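Local coordinates for putative uncharacterized protein (Pyrococcus furiosus, PDB 3VR0) that is an archaeal homolog of proteasome assembly chaperones that acts as a proteasome activator, at residues Y91-S94 and R100-I103; P33-G38 and D128-F133. All coordinates share one frame; numbering follows the deposited sequence.

Contact 1. Residues Y91-S94 and R100-I103; sequences YWKS and RDLI
W92 and L102 lie side by side on one face of an antiparallel pair, both side chains pointing the same way, at the loop end of the hairpin formed by strands 87-92 and 102-107. Their backbones grip each other twice: W92 N gives a bond of 2.9 Å to L102 O, and L102 N returns a straighter one (170°) to W92 O. CG of W92 stands anti to the backbone N (chi1 -180°), which swings the six-membered ring along the strand toward R100. W92 CE3 lies 4.0 Å from L102 CD1, an oblique approach. At the ring edge, W92 CZ3 meets R100 O in the ring plane at 3.4 Å. S94 CA lies over one face of the indole, offset toward the rim. Beyond the last bridge D101 takes over: D101 OD1 accepts from S94 N at 2.8 Å, met nearly along its C-O axis, and also reaches a water that accepts from K93 NZ. D101 OD2 is bound by Y31 N, so both carboxylate oxygens are used. With an alanine here, the S94 and Y31 amides would probably be left without this acceptor, and the carboxylate link from strand end to loop would be lost. K93 lies alongside D101, but its amine bonds D29 O, and K93 NZ and D101 OD2 stay 4.8 Å apart. The hairpin sits inside the large mixed sheet, with strand 60-66 beyond 87-92 and strand 34-37 beyond 102-107, while L57 of helix 45-57 packs on W92 and L102.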
ATOM      1  N   TYR C  91      28.885 -16.816  -6.343  1.00 23.47           N
ATOM      2  CA  TYR C  91      29.435 -16.933  -7.700  1.00 23.66           C
ATOM      3  C   TYR C  91      30.210 -18.234  -7.908  1.00 24.13           C
ATOM      4  O   TYR C  91      30.695 -18.873  -6.952  1.00 23.13           O
ATOM      5  CB  TYR C  91      30.341 -15.737  -8.026  1.00 23.57           C
ATOM      6  CG  TYR C  91      31.730 -15.825  -7.365  1.00 23.61           C
ATOM      7  CD1 TYR C  91      32.821 -16.427  -8.036  1.00 25.95           C
ATOM      8  CD2 TYR C  91      31.923 -15.336  -6.083  1.00 24.96           C
ATOM      9  CE1 TYR C  91      34.100 -16.497  -7.435  1.00 30.08           C
ATOM     10  CE2 TYR C  91      33.161 -15.372  -5.473  1.00 28.92           C
ATOM     11  CZ  TYR C  91      34.252 -15.975  -6.144  1.00 31.68           C
ATOM     12  OH  TYR C  91      35.459 -16.003  -5.504  1.00 33.10           O
ATOM     13  N   TRP C  92      30.358 -18.592  -9.171  1.00 25.00           N
ATOM     14  CA  TRP C  92      31.203 -19.738  -9.515  1.00 27.21           C
ATOM     15  C   TRP C  92      32.058 -19.301 -10.667  1.00 27.38           C
ATOM     16  O   TRP C  92      31.543 -18.745 -11.653  1.00 28.09           O
ATOM     17  CB  TRP C  92      30.375 -20.943  -9.936  1.00 26.69           C
ATOM     18  CG  TRP C  92      31.137 -22.170 -10.306  1.00 26.85           C
ATOM     19  CD1 TRP C  92      31.738 -23.073  -9.436  1.00 25.32           C
ATOM     20  CD2 TRP C  92      31.334 -22.694 -11.631  1.00 25.57           C
ATOM     21  NE1 TRP C  92      32.276 -24.119 -10.164  1.00 24.10           N
ATOM     22  CE2 TRP C  92      32.064 -23.902 -11.502  1.00 24.84           C
ATOM     23  CE3 TRP C  92      30.985 -22.242 -12.926  1.00 27.73           C
ATOM     24  CZ2 TRP C  92      32.434 -24.687 -12.619  1.00 23.25           C
ATOM     25  CZ3 TRP C  92      31.344 -23.021 -14.035  1.00 28.56           C
ATOM     26  CH2 TRP C  92      32.077 -24.247 -13.863  1.00 25.06           C
ATOM     27  N   LYS C  93      33.366 -19.502 -10.522  1.00 27.84           N
ATOM     28  CA  LYS C  93      34.287 -19.145 -11.609  1.00 28.48           C
ATOM     29  C   LYS C  93      34.572 -20.421 -12.380  1.00 28.76           C
ATOM     30  O   LYS C  93      34.971 -21.408 -11.802  1.00 28.26           O
ATOM     31  CB  LYS C  93      35.567 -18.510 -11.049  1.00 28.37           C
ATOM     32  CG  LYS C  93      36.573 -17.997 -12.124  1.00 31.01           C
ATOM     33  CD  LYS C  93      37.932 -17.581 -11.473  1.00 31.75           C
ATOM     34  CE  LYS C  93      38.967 -17.111 -12.551  1.00 33.97           C
ATOM     35  NZ  LYS C  93      38.421 -16.260 -13.666  1.00 30.94           N
ATOM     36  N   SER C  94      34.307 -20.436 -13.678  1.00 30.86           N
ATOM     37  CA  SER C  94      34.609 -21.644 -14.448  1.00 33.61           C
ATOM     38  C   SER C  94      36.130 -21.937 -14.494  1.00 35.70           C
ATOM     39  O   SER C  94      36.935 -21.002 -14.610  1.00 34.80           O
ATOM     40  CB  SER C  94      34.130 -21.488 -15.875  1.00 33.84           C
ATOM     41  OG  SER C  94      34.619 -22.568 -16.647  1.00 36.60           O
ATOM     42  N   ARG C 100      30.632 -21.150 -18.667  1.00 33.91           N
ATOM     43  CA  ARG C 100      30.467 -19.735 -18.292  1.00 30.56           C
ATOM     44  C   ARG C 100      30.626 -19.626 -16.797  1.00 27.85           C
ATOM     45  O   ARG C 100      30.325 -20.564 -16.085  1.00 27.36           O
ATOM     46  CB  ARG C 100      29.121 -19.171 -18.782  1.00 31.74           C
ATOM     47  CG  ARG C 100      28.998 -19.146 -20.324  1.00 30.69           C
ATOM     48  CD  ARG C 100      29.555 -17.895 -20.942  1.00 33.01           C
ATOM     49  NE  ARG C 100      28.707 -16.736 -20.659  1.00 35.66           N
ATOM     50  CZ  ARG C 100      27.533 -16.475 -21.247  1.00 35.19           C
ATOM     51  NH1 ARG C 100      27.014 -17.275 -22.191  1.00 32.18           N
ATOM     52  NH2 ARG C 100      26.869 -15.388 -20.897  1.00 33.74           N
ATOM     53  N   ASP C 101      31.211 -18.537 -16.340  1.00 24.64           N
ATOM     54  CA  ASP C 101      31.057 -18.116 -14.957  1.00 23.39           C
ATOM     55  C   ASP C 101      29.532 -17.918 -14.581  1.00 23.25           C
ATOM     56  O   ASP C 101      28.695 -17.577 -15.468  1.00 19.68           O
ATOM     57  CB  ASP C 101      31.751 -16.774 -14.789  1.00 22.88           C
ATOM     58  CG  ASP C 101      33.296 -16.847 -14.998  1.00 25.07           C
ATOM     59  OD1 ASP C 101      33.896 -17.956 -14.930  1.00 27.51           O
ATOM     60  OD2 ASP C 101      33.876 -15.779 -15.258  1.00 24.81           O
ATOM     61  N   LEU C 102      29.218 -18.086 -13.279  1.00 21.83           N
ATOM     62  CA  LEU C 102      27.843 -17.956 -12.776  1.00 22.59           C
ATOM     63  C   LEU C 102      27.745 -16.977 -11.637  1.00 23.28           C
ATOM     64  O   LEU C 102      28.666 -16.887 -10.809  1.00 24.11           O
ATOM     65  CB  LEU C 102      27.253 -19.294 -12.309  1.00 21.04           C
ATOM     66  CG  LEU C 102      27.370 -20.389 -13.399  1.00 23.32           C
ATOM     67  CD1 LEU C 102      26.978 -21.755 -12.874  1.00 23.05           C
ATOM     68  CD2 LEU C 102      26.563 -19.989 -14.660  1.00 22.82           C
ATOM     69  N   ILE C 103      26.607 -16.264 -11.611  1.00 22.41           N
ATOM     70  CA  ILE C 103      26.077 -15.652 -10.387  1.00 21.38           C
ATOM     71  C   ILE C 103      24.713 -16.311 -10.102  1.00 21.57           C
ATOM     72  O   ILE C 103      23.841 -16.407 -11.008  1.00 21.46           O
ATOM     73  CB  ILE C 103      25.870 -14.113 -10.570  1.00 21.85           C
ATOM     74  CG1 ILE C 103      27.185 -13.441 -10.976  1.00 20.04           C
ATOM     75  CG2 ILE C 103      25.211 -13.438  -9.265  1.00 17.51           C
ATOM     76  CD1 ILE C 103      27.058 -11.959 -11.253  1.00 18.04           C
TER
HETATM   77  O   HOH W   1      36.648 -18.244 -15.451  1.00 38.92           O

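Contact 2. Residues P33-G38 and D128-F133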
ATOM      1  N   PRO C  33      29.159 -13.444 -16.812  1.00 23.85           N
ATOM      2  CA  PRO C  33      28.534 -14.609 -16.223  1.00 22.83           C
ATOM      3  C   PRO C  33      27.067 -14.774 -16.629  1.00 23.12           C
ATOM      4  O   PRO C  33      26.430 -13.847 -17.201  1.00 22.66           O
ATOM      5  CB  PRO C  33      28.665 -14.348 -14.733  1.00 22.04           C
ATOM      6  CG  PRO C  33      28.695 -12.833 -14.619  1.00 23.26           C
ATOM      7  CD  PRO C  33      29.314 -12.332 -15.846  1.00 24.37           C
ATOM      8  N   ILE C  34      26.531 -15.959 -16.390  1.00 23.22           N
ATOM      9  CA  ILE C  34      25.101 -16.148 -16.548  1.00 22.93           C
ATOM     10  C   ILE C  34      24.544 -15.929 -15.145  1.00 22.74           C
ATOM     11  O   ILE C  34      25.121 -16.435 -14.169  1.00 21.96           O
ATOM     12  CB  ILE C  34      24.748 -17.545 -17.138  1.00 24.22           C
ATOM     13  CG1 ILE C  34      25.223 -17.645 -18.621  1.00 22.78           C
ATOM     14  CG2 ILE C  34      23.215 -17.833 -17.027  1.00 21.92           C
ATOM     15  CD1 ILE C  34      25.195 -19.063 -19.202  1.00 21.51           C
ATOM     16  N   PHE C  35      23.471 -15.130 -15.055  1.00 21.40           N
ATOM     17  CA  PHE C  35      22.756 -14.908 -13.797  1.00 20.97           C
ATOM     18  C   PHE C  35      21.659 -15.944 -13.586  1.00 21.09           C
ATOM     19  O   PHE C  35      20.697 -15.996 -14.328  1.00 23.13           O
ATOM     20  CB  PHE C  35      22.168 -13.479 -13.839  1.00 20.14           C
ATOM     21  CG  PHE C  35      21.438 -13.043 -12.584  1.00 19.46           C
ATOM     22  CD1 PHE C  35      21.792 -13.516 -11.345  1.00 18.06           C
ATOM     23  CD2 PHE C  35      20.417 -12.060 -12.665  1.00 17.90           C
ATOM     24  CE1 PHE C  35      21.129 -13.091 -10.188  1.00 22.20           C
ATOM     25  CE2 PHE C  35      19.745 -11.640 -11.500  1.00 17.28           C
ATOM     26  CZ  PHE C  35      20.096 -12.149 -10.276  1.00 18.23           C
ATOM     27  N   ILE C  36      21.744 -16.723 -12.536  1.00 21.70           N
ATOM     28  CA  ILE C  36      20.765 -17.730 -12.288  1.00 21.20           C
ATOM     29  C   ILE C  36      19.934 -17.416 -11.041  1.00 22.12           C
ATOM     30  O   ILE C  36      20.508 -17.137  -9.971  1.00 21.50           O
ATOM     31  CB  ILE C  36      21.420 -19.107 -12.067  1.00 22.95           C
ATOM     32  CG1 ILE C  36      22.287 -19.480 -13.276  1.00 23.20           C
ATOM     33  CG2 ILE C  36      20.328 -20.229 -11.908  1.00 20.99           C
ATOM     34  CD1 ILE C  36      22.947 -20.814 -13.098  1.00 27.31           C
ATOM     35  N   GLU C  37      18.590 -17.492 -11.177  1.00 21.92           N
ATOM     36  CA  GLU C  37      17.674 -17.119 -10.061  1.00 22.45           C
ATOM     37  C   GLU C  37      16.864 -18.297  -9.528  1.00 22.19           C
ATOM     38  O   GLU C  37      16.164 -18.976 -10.287  1.00 23.15           O
ATOM     39  CB  GLU C  37      16.742 -15.972 -10.449  1.00 21.71           C
ATOM     40  CG  GLU C  37      15.658 -15.666  -9.372  1.00 23.76           C
ATOM     41  CD  GLU C  37      14.404 -16.512  -9.541  1.00 27.44           C
ATOM     42  OE1 GLU C  37      14.133 -16.916 -10.674  1.00 30.37           O
ATOM     43  OE2 GLU C  37      13.711 -16.845  -8.552  1.00 31.72           O
ATOM     44  N   GLY C  38      16.984 -18.531  -8.234  1.00 22.54           N
ATOM     45  CA  GLY C  38      16.181 -19.527  -7.524  1.00 23.43           C
ATOM     46  C   GLY C  38      15.714 -18.984  -6.178  1.00 24.28           C
ATOM     47  O   GLY C  38      16.155 -19.420  -5.116  1.00 24.32           O
ATOM     48  N   ASP C 128      20.916  -4.182 -11.661  1.00 21.50           N
ATOM     49  CA  ASP C 128      21.991  -3.168 -11.696  1.00 23.16           C
ATOM     50  C   ASP C 128      23.289  -3.806 -11.179  1.00 22.47           C
ATOM     51  O   ASP C 128      24.370  -3.507 -11.641  1.00 22.45           O
ATOM     52  CB  ASP C 128      21.712  -1.921 -10.813  1.00 23.16           C
ATOM     53  CG  ASP C 128      20.483  -1.085 -11.274  1.00 27.47           C
ATOM     54  OD1 ASP C 128      20.026  -1.177 -12.442  1.00 26.66           O
ATOM     55  OD2 ASP C 128      19.964  -0.329 -10.435  1.00 29.83           O
ATOM     56  N   PHE C 129      23.161  -4.622 -10.165  1.00 21.76           N
ATOM     57  CA  PHE C 129      24.315  -5.199  -9.529  1.00 23.35           C
ATOM     58  C   PHE C 129      25.028  -6.207 -10.480  1.00 24.25           C
ATOM     59  O   PHE C 129      26.220  -6.148 -10.678  1.00 24.56           O
ATOM     60  CB  PHE C 129      23.873  -5.864  -8.233  1.00 22.41           C
ATOM     61  CG  PHE C 129      24.982  -6.577  -7.515  1.00 24.11           C
ATOM     62  CD1 PHE C 129      26.166  -5.889  -7.150  1.00 22.73           C
ATOM     63  CD2 PHE C 129      24.882  -7.937  -7.255  1.00 20.17           C
ATOM     64  CE1 PHE C 129      27.211  -6.567  -6.481  1.00 26.84           C
ATOM     65  CE2 PHE C 129      25.926  -8.626  -6.567  1.00 24.54           C
ATOM     66  CZ  PHE C 129      27.091  -7.945  -6.194  1.00 23.00           C
ATOM     67  N   VAL C 130      24.249  -7.092 -11.089  1.00 23.14           N
ATOM     68  CA  VAL C 130      24.755  -8.164 -11.912  1.00 23.45           C
ATOM     69  C   VAL C 130      25.376  -7.633 -13.240  1.00 24.01           C
ATOM     70  O   VAL C 130      26.373  -8.178 -13.743  1.00 24.10           O
ATOM     71  CB  VAL C 130      23.591  -9.169 -11.977  1.00 23.94           C
ATOM     72  CG1 VAL C 130      22.937  -9.350 -13.309  1.00 23.50           C
ATOM     73  CG2 VAL C 130      23.729 -10.354 -11.031  1.00 24.35           C
ATOM     74  N   GLN C 131      24.820  -6.553 -13.772  1.00 23.36           N
ATOM     75  CA  GLN C 131      25.412  -5.865 -14.898  1.00 24.80           C
ATOM     76  C   GLN C 131      26.777  -5.209 -14.586  1.00 25.05           C
ATOM     77  O   GLN C 131      27.552  -4.980 -15.498  1.00 25.61           O
ATOM     78  CB  GLN C 131      24.463  -4.802 -15.464  1.00 24.93           C
ATOM     79  CG  GLN C 131      23.252  -5.339 -16.245  1.00 25.60           C
ATOM     80  CD  GLN C 131      22.429  -4.178 -16.821  1.00 29.50           C
ATOM     81  OE1 GLN C 131      21.798  -3.409 -16.086  1.00 28.32           O
ATOM     82  NE2 GLN C 131      22.460  -4.038 -18.128  1.00 27.17           N
ATOM     83  N   GLU C 132      27.074  -4.916 -13.325  1.00 24.68           N
ATOM     84  CA  GLU C 132      28.419  -4.448 -13.021  1.00 26.14           C
ATOM     85  C   GLU C 132      29.470  -5.488 -13.374  1.00 26.84           C
ATOM     86  O   GLU C 132      30.608  -5.116 -13.561  1.00 28.48           O
ATOM     87  CB  GLU C 132      28.575  -4.034 -11.562  1.00 25.49           C
ATOM     88  CG  GLU C 132      27.661  -2.878 -11.176  1.00 24.24           C
ATOM     89  CD  GLU C 132      27.803  -2.525  -9.724  1.00 31.10           C
ATOM     90  OE1 GLU C 132      28.713  -3.059  -9.006  1.00 29.45           O
ATOM     91  OE2 GLU C 132      27.009  -1.680  -9.295  1.00 32.97           O
ATOM     92  N   PHE C 133      29.085  -6.767 -13.503  1.00 26.44           N
ATOM     93  CA  PHE C 133      30.031  -7.856 -13.815  1.00 25.95           C
ATOM     94  C   PHE C 133      29.961  -8.272 -15.259  1.00 25.64           C
ATOM     95  O   PHE C 133      30.505  -9.290 -15.649  1.00 26.07           O
ATOM     96  CB  PHE C 133      29.826  -9.033 -12.854  1.00 24.74           C
ATOM     97  CG  PHE C 133      30.068  -8.644 -11.449  1.00 27.38           C
ATOM     98  CD1 PHE C 133      31.376  -8.637 -10.930  1.00 27.34           C
ATOM     99  CD2 PHE C 133      29.016  -8.140 -10.661  1.00 26.33           C
ATOM    100  CE1 PHE C 133      31.608  -8.167  -9.608  1.00 24.87           C
ATOM    101  CE2 PHE C 133      29.228  -7.710  -9.360  1.00 25.65           C
ATOM    102  CZ  PHE C 133      30.528  -7.719  -8.835  1.00 28.18           C
TER
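Strand 34-37, in the middle of the large mixed sheet of this PAC2-family fold, meets the C-terminal end of helix 116-131, which packs on the face of the sheet that carries F35. V130 sets its methyls on the F35 ring: V130 CG2 stands 3.7 Å from the ring centroid and 11° off the normal, a CH-pi contact over the face, while V130 CG1 reaches F35 CD2 at 3.8 Å. The two side chains cross at about a right angle. CG of F35 is anti to its own N (chi1 -177°), which carries the ring out from the strand to present that face to the helix. Two residues before F35, P33 packs against F133, with P33 CG 4.3 Å from F133 CB. P33 CD lies 3.3 Å from F133 O. The F133 ring itself leads away and brings its edge to F129 CE1. L196 of helix 192-202 also touches F35, and I103 of the neighbouring strand touches both P33 and V130. All four touching residues are buried, and these segments are joined by apolar contacts and one C-H group set against a carbonyl oxygen, with no hydrogen bond, consistent with cohesion through shape and dispersion rather than directed polar bonds.

Overall arrangement
From the N terminus, residues 33-38 come first as strand 34-37 and wait some 90 residues for helix 116-131, whose end closes contact 2. Within that long loop lies contact 1, a short hairpin closure between 91-94 and 100-103, so the two nest without crossing. Strand 102-107 then leads on to helix 116-131, and it is also the sheet neighbour of strand 34-37. The contacts therefore touch: I34 N probably bonds D101 O at 2.9 Å, and I36 N probably bonds I103 O. The centres of the two contacts lie about 10 Å apart. Together they tie hairpin, parallel central strand and covering helix into one layered unit.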